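Local structure of putative methyl-accepting chemotaxis signal transduction protein (Campylobacter jejuni, 6W3X) at residues N77-Y82 with L136-I141. The protein is probably a transmembrane chemoreceptor whose sensor region, seen here with bound valine, would pass ligand signals to the chemotaxis machinery. Numbering follows the deposited sequence.
With VAL (valine), chain C.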
ATOM      1  N   ASN A  77      -2.889 -12.823  -8.371  1.00  8.30           N
ATOM      2  CA  ASN A  77      -1.668 -12.446  -9.095  1.00  7.99           C
ATOM      3  C   ASN A  77      -0.697 -11.719  -8.153  1.00  8.55           C
ATOM      4  O   ASN A  77      -0.104 -10.711  -8.517  1.00 11.44           O
ATOM      5  CB  ASN A  77      -1.965 -11.638 -10.347  1.00  9.39           C
ATOM      6  CG  ASN A  77      -0.769 -11.527 -11.247  1.00 14.27           C
ATOM      7  OD1 ASN A  77       0.081 -12.405 -11.271  1.00 18.36           O
ATOM      8  ND2 ASN A  77      -0.672 -10.410 -11.955  1.00 18.47           N
ATOM      9  N   ALA A  78      -0.462 -12.304  -6.984  1.00  7.49           N
ATOM     10  CA  ALA A  78       0.586 -11.801  -6.095  1.00  6.36           C
ATOM     11  C   ALA A  78       1.970 -12.188  -6.638  1.00  5.79           C
ATOM     12  O   ALA A  78       2.113 -13.111  -7.465  1.00  8.00           O
ATOM     13  CB  ALA A  78       0.394 -12.310  -4.678  1.00  7.45           C
ATOM     14  N   LEU A  79       2.989 -11.482  -6.171  0.69  6.23           N
ATOM     15  CA  LEU A  79       4.347 -11.785  -6.588  0.69  6.79           C
ATOM     16  C   LEU A  79       4.946 -12.980  -5.841  0.69  6.27           C
ATOM     17  O   LEU A  79       5.557 -13.852  -6.425  0.69  7.82           O
ATOM     18  CB  LEU A  79       5.191 -10.541  -6.424  0.69  7.62           C
ATOM     19  CG  LEU A  79       6.547 -10.617  -7.103  0.69  8.69           C
ATOM     20  CD1 LEU A  79       6.356 -10.662  -8.618  0.69 10.00           C
ATOM     21  CD2 LEU A  79       7.446  -9.459  -6.649  0.69 10.29           C
ATOM     22  N   ASN A  80       4.693 -13.018  -4.534  1.00  5.88           N
ATOM     23  CA  ASN A  80       5.187 -14.092  -3.662  1.00  5.75           C
ATOM     24  C   ASN A  80       4.138 -14.316  -2.598  1.00  5.33           C
ATOM     25  O   ASN A  80       3.570 -13.318  -2.088  1.00  5.56           O
ATOM     26  CB  ASN A  80       6.528 -13.770  -2.957  1.00  6.06           C
ATOM     27  CG  ASN A  80       7.657 -13.510  -3.899  1.00  6.39           C
ATOM     28  OD1 ASN A  80       8.095 -14.405  -4.643  1.00  8.09           O
ATOM     29  ND2 ASN A  80       8.171 -12.282  -3.843  1.00  7.54           N
ATOM     30  N   VAL A  81       3.949 -15.576  -2.184  1.00  5.58           N
ATOM     31  CA  VAL A  81       3.126 -15.890  -1.016  1.00  4.89           C
ATOM     32  C   VAL A  81       3.918 -16.979  -0.277  1.00  5.40           C
ATOM     33  O   VAL A  81       4.384 -17.946  -0.892  1.00  6.23           O
ATOM     34  CB  VAL A  81       1.736 -16.374  -1.425  1.00  5.54           C
ATOM     35  CG1 VAL A  81       0.926 -16.803  -0.208  1.00  8.18           C
ATOM     36  CG2 VAL A  81       0.970 -15.314  -2.203  1.00  5.50           C
ATOM     37  N   TYR A  82       4.077 -16.810   1.035  1.00  4.97           N
ATOM     38  CA  TYR A  82       5.083 -17.608   1.726  1.00  5.09           C
ATOM     39  C   TYR A  82       4.749 -17.758   3.201  1.00  5.95           C
ATOM     40  O   TYR A  82       3.995 -16.984   3.783  1.00  6.79           O
ATOM     41  CB  TYR A  82       6.481 -16.984   1.502  1.00  6.29           C
ATOM     42  CG  TYR A  82       6.571 -15.512   1.723  1.00  6.39           C
ATOM     43  CD1 TYR A  82       6.253 -14.635   0.704  1.00  6.69           C
ATOM     44  CD2 TYR A  82       7.044 -14.969   2.920  1.00  5.61           C
ATOM     45  CE1 TYR A  82       6.376 -13.263   0.883  1.00  7.52           C
ATOM     46  CE2 TYR A  82       7.165 -13.611   3.140  1.00  5.89           C
ATOM     47  CZ  TYR A  82       6.878 -12.749   2.065  1.00  6.13           C
ATOM     48  OH  TYR A  82       7.065 -11.411   2.244  1.00  6.92           O
ATOM     49  N   LEU A 136      12.377 -11.784  -6.210  1.00 11.91           N
ATOM     50  CA  LEU A 136      12.092 -11.383  -7.568  1.00 12.53           C
ATOM     51  C   LEU A 136      12.521  -9.968  -7.912  1.00 14.53           C
ATOM     52  O   LEU A 136      12.384  -9.547  -9.050  1.00 17.76           O
ATOM     53  CB  LEU A 136      10.632 -11.638  -7.905  1.00 13.62           C
ATOM     54  CG  LEU A 136      10.286 -13.115  -8.052  1.00 15.57           C
ATOM     55  CD1 LEU A 136       8.796 -13.334  -8.180  1.00 15.52           C
ATOM     56  CD2 LEU A 136      11.005 -13.731  -9.234  1.00 21.37           C
ATOM     57  N   LYS A 137      13.074  -9.231  -6.953  1.00 11.94           N
ATOM     58  CA  LYS A 137      13.758  -7.995  -7.270  1.00 14.55           C
ATOM     59  C   LYS A 137      12.813  -6.961  -7.873  1.00 12.30           C
ATOM     60  O   LYS A 137      13.163  -6.201  -8.785  1.00 12.64           O
ATOM     61  CB  LYS A 137      14.926  -8.271  -8.230  1.00 20.46           C
ATOM     62  CG  LYS A 137      15.654  -9.570  -7.895  1.00 31.53           C
ATOM     63  CD  LYS A 137      16.429  -9.431  -6.617  1.00 35.07           C
ATOM     64  CE  LYS A 137      17.541 -10.476  -6.605  1.00 45.78           C
ATOM     65  NZ  LYS A 137      18.102 -10.719  -5.250  1.00 50.12           N
ATOM     66  N   GLN A 138      11.612  -6.922  -7.335  1.00 10.56           N
ATOM     67  CA  GLN A 138      10.620  -5.876  -7.637  1.00  9.87           C
ATOM     68  C   GLN A 138      10.245  -5.188  -6.343  1.00  8.64           C
ATOM     69  O   GLN A 138      10.316  -5.812  -5.269  1.00 10.52           O
ATOM     70  CB  GLN A 138       9.367  -6.448  -8.312  1.00 11.10           C
ATOM     71  CG  GLN A 138       9.650  -7.020  -9.671  1.00 14.71           C
ATOM     72  CD  GLN A 138       8.434  -7.604 -10.321  1.00 18.45           C
ATOM     73  OE1 GLN A 138       7.325  -7.063 -10.188  1.00 22.77           O
ATOM     74  NE2 GLN A 138       8.616  -8.735 -10.994  1.00 23.68           N
ATOM     75  N   TYR A 139       9.796  -3.946  -6.415  1.00  8.25           N
ATOM     76  CA  TYR A 139       9.288  -3.244  -5.236  1.00  8.64           C
ATOM     77  C   TYR A 139       7.916  -3.785  -4.865  1.00  7.51           C
ATOM     78  O   TYR A 139       7.033  -3.898  -5.739  1.00  8.56           O
ATOM     79  CB  TYR A 139       9.279  -1.737  -5.449  1.00  9.65           C
ATOM     80  CG  TYR A 139      10.671  -1.168  -5.486  1.00 10.48           C
ATOM     81  CD1 TYR A 139      11.321  -0.872  -4.312  1.00 10.90           C
ATOM     82  CD2 TYR A 139      11.365  -1.017  -6.684  1.00 13.35           C
ATOM     83  CE1 TYR A 139      12.635  -0.434  -4.299  1.00 12.74           C
ATOM     84  CE2 TYR A 139      12.698  -0.639  -6.687  1.00 15.10           C
ATOM     85  CZ  TYR A 139      13.330  -0.314  -5.502  1.00 14.91           C
ATOM     86  OH  TYR A 139      14.654   0.072  -5.582  1.00 18.35           O
ATOM     87  N   VAL A 140       7.734  -4.115  -3.592  1.00  7.65           N
ATOM     88  CA  VAL A 140       6.526  -4.776  -3.096  1.00  6.80           C
ATOM     89  C   VAL A 140       6.106  -4.087  -1.815  1.00  5.92           C
ATOM     90  O   VAL A 140       6.898  -3.486  -1.097  1.00  7.58           O
ATOM     91  CB  VAL A 140       6.745  -6.270  -2.827  1.00  6.57           C
ATOM     92  CG1 VAL A 140       7.127  -6.978  -4.112  1.00  7.90           C
ATOM     93  CG2 VAL A 140       7.689  -6.546  -1.669  1.00  7.88           C
ATOM     94  N   ILE A 141       4.800  -4.231  -1.550  1.00  6.13           N
ATOM     95  CA  ILE A 141       4.210  -4.013  -0.238  1.00  6.28           C
ATOM     96  C   ILE A 141       3.912  -5.411   0.277  1.00  6.16           C
ATOM     97  O   ILE A 141       3.280  -6.212  -0.430  1.00  7.14           O
ATOM     98  CB  ILE A 141       2.909  -3.176  -0.321  1.00  6.08           C
ATOM     99  CG1 ILE A 141       3.291  -1.787  -0.841  1.00  7.89           C
ATOM    100  CG2 ILE A 141       2.206  -3.135   1.016  1.00  7.73           C
ATOM    101  CD1 ILE A 141       2.107  -0.982  -1.358  1.00 10.63           C
TER
HETATM  102  N   VAL C 301       9.839 -10.329   0.008  1.00  7.62           N
HETATM  103  CA  VAL C 301      10.491 -11.164   1.048  1.00  9.03           C
HETATM  104  C   VAL C 301      11.756 -10.442   1.491  1.00  9.17           C
HETATM  105  O   VAL C 301      12.329  -9.751   0.647  1.00 10.00           O
HETATM  106  CB  VAL C 301      10.871 -12.577   0.533  1.00 10.44           C
HETATM  107  CG1 VAL C 301      11.237 -13.479   1.698  1.00 16.65           C
HETATM  108  CG2 VAL C 301       9.735 -13.257  -0.216  1.00 11.43           C
HETATM  109  OXT VAL C 301      12.173 -10.598   2.643  1.00 11.93           O
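Leu79 pushes its isobutyl end into the bend of 136-141, and three residues there receive it. Its CD1 meets the end of Leu136, CD1 to CD1 at 3.6 Å, the two side chains meeting at a slant. CD2 takes the other direction and touches Val140 CG1, also at 3.6 Å, with these side chains crossing at about a right angle. Chi1 of -167° carries CG across toward 136-141, and chi2 of 67° then sends one methyl to Leu136 and the other to Val140. These contacts hold for the conformer described; a second was modelled. Gln138, exposed, crosses Leu79 obliquely, its extended chain bringing NE2 to 3.8 Å from Leu79 CD1, a van der Waals contact. No hydrogen bond joins the two segments, so apolar packing carries the contact.

The polar part is Asn80, whose amide has two different ends. OD1 rests against Leu136 CD1 at 3.8 Å, buried and without a hydrogen-bond partner. ND2, by contrast, is held by two carboxylates, Asp160 OD2 and Asp133 OD2; Asp133 also accepts a bond from the backbone N of Leu136, which links the loop to the same polar cluster.

Bound valine sits next door. Its CG2 lies over one face of the Tyr82 ring, 3.5 Å from CE1 and displaced toward the rim, while Tyr82 OH is hydrogen-bonded to Asp160 OD1. Asp133 and Asp160 also bind valine directly. Leu79, just before strand 80-84, thus packs on the loop before strand 139-149 and that strand's start, beside the amino-acid pocket of a PDC sensor domain of the Cache superfamily.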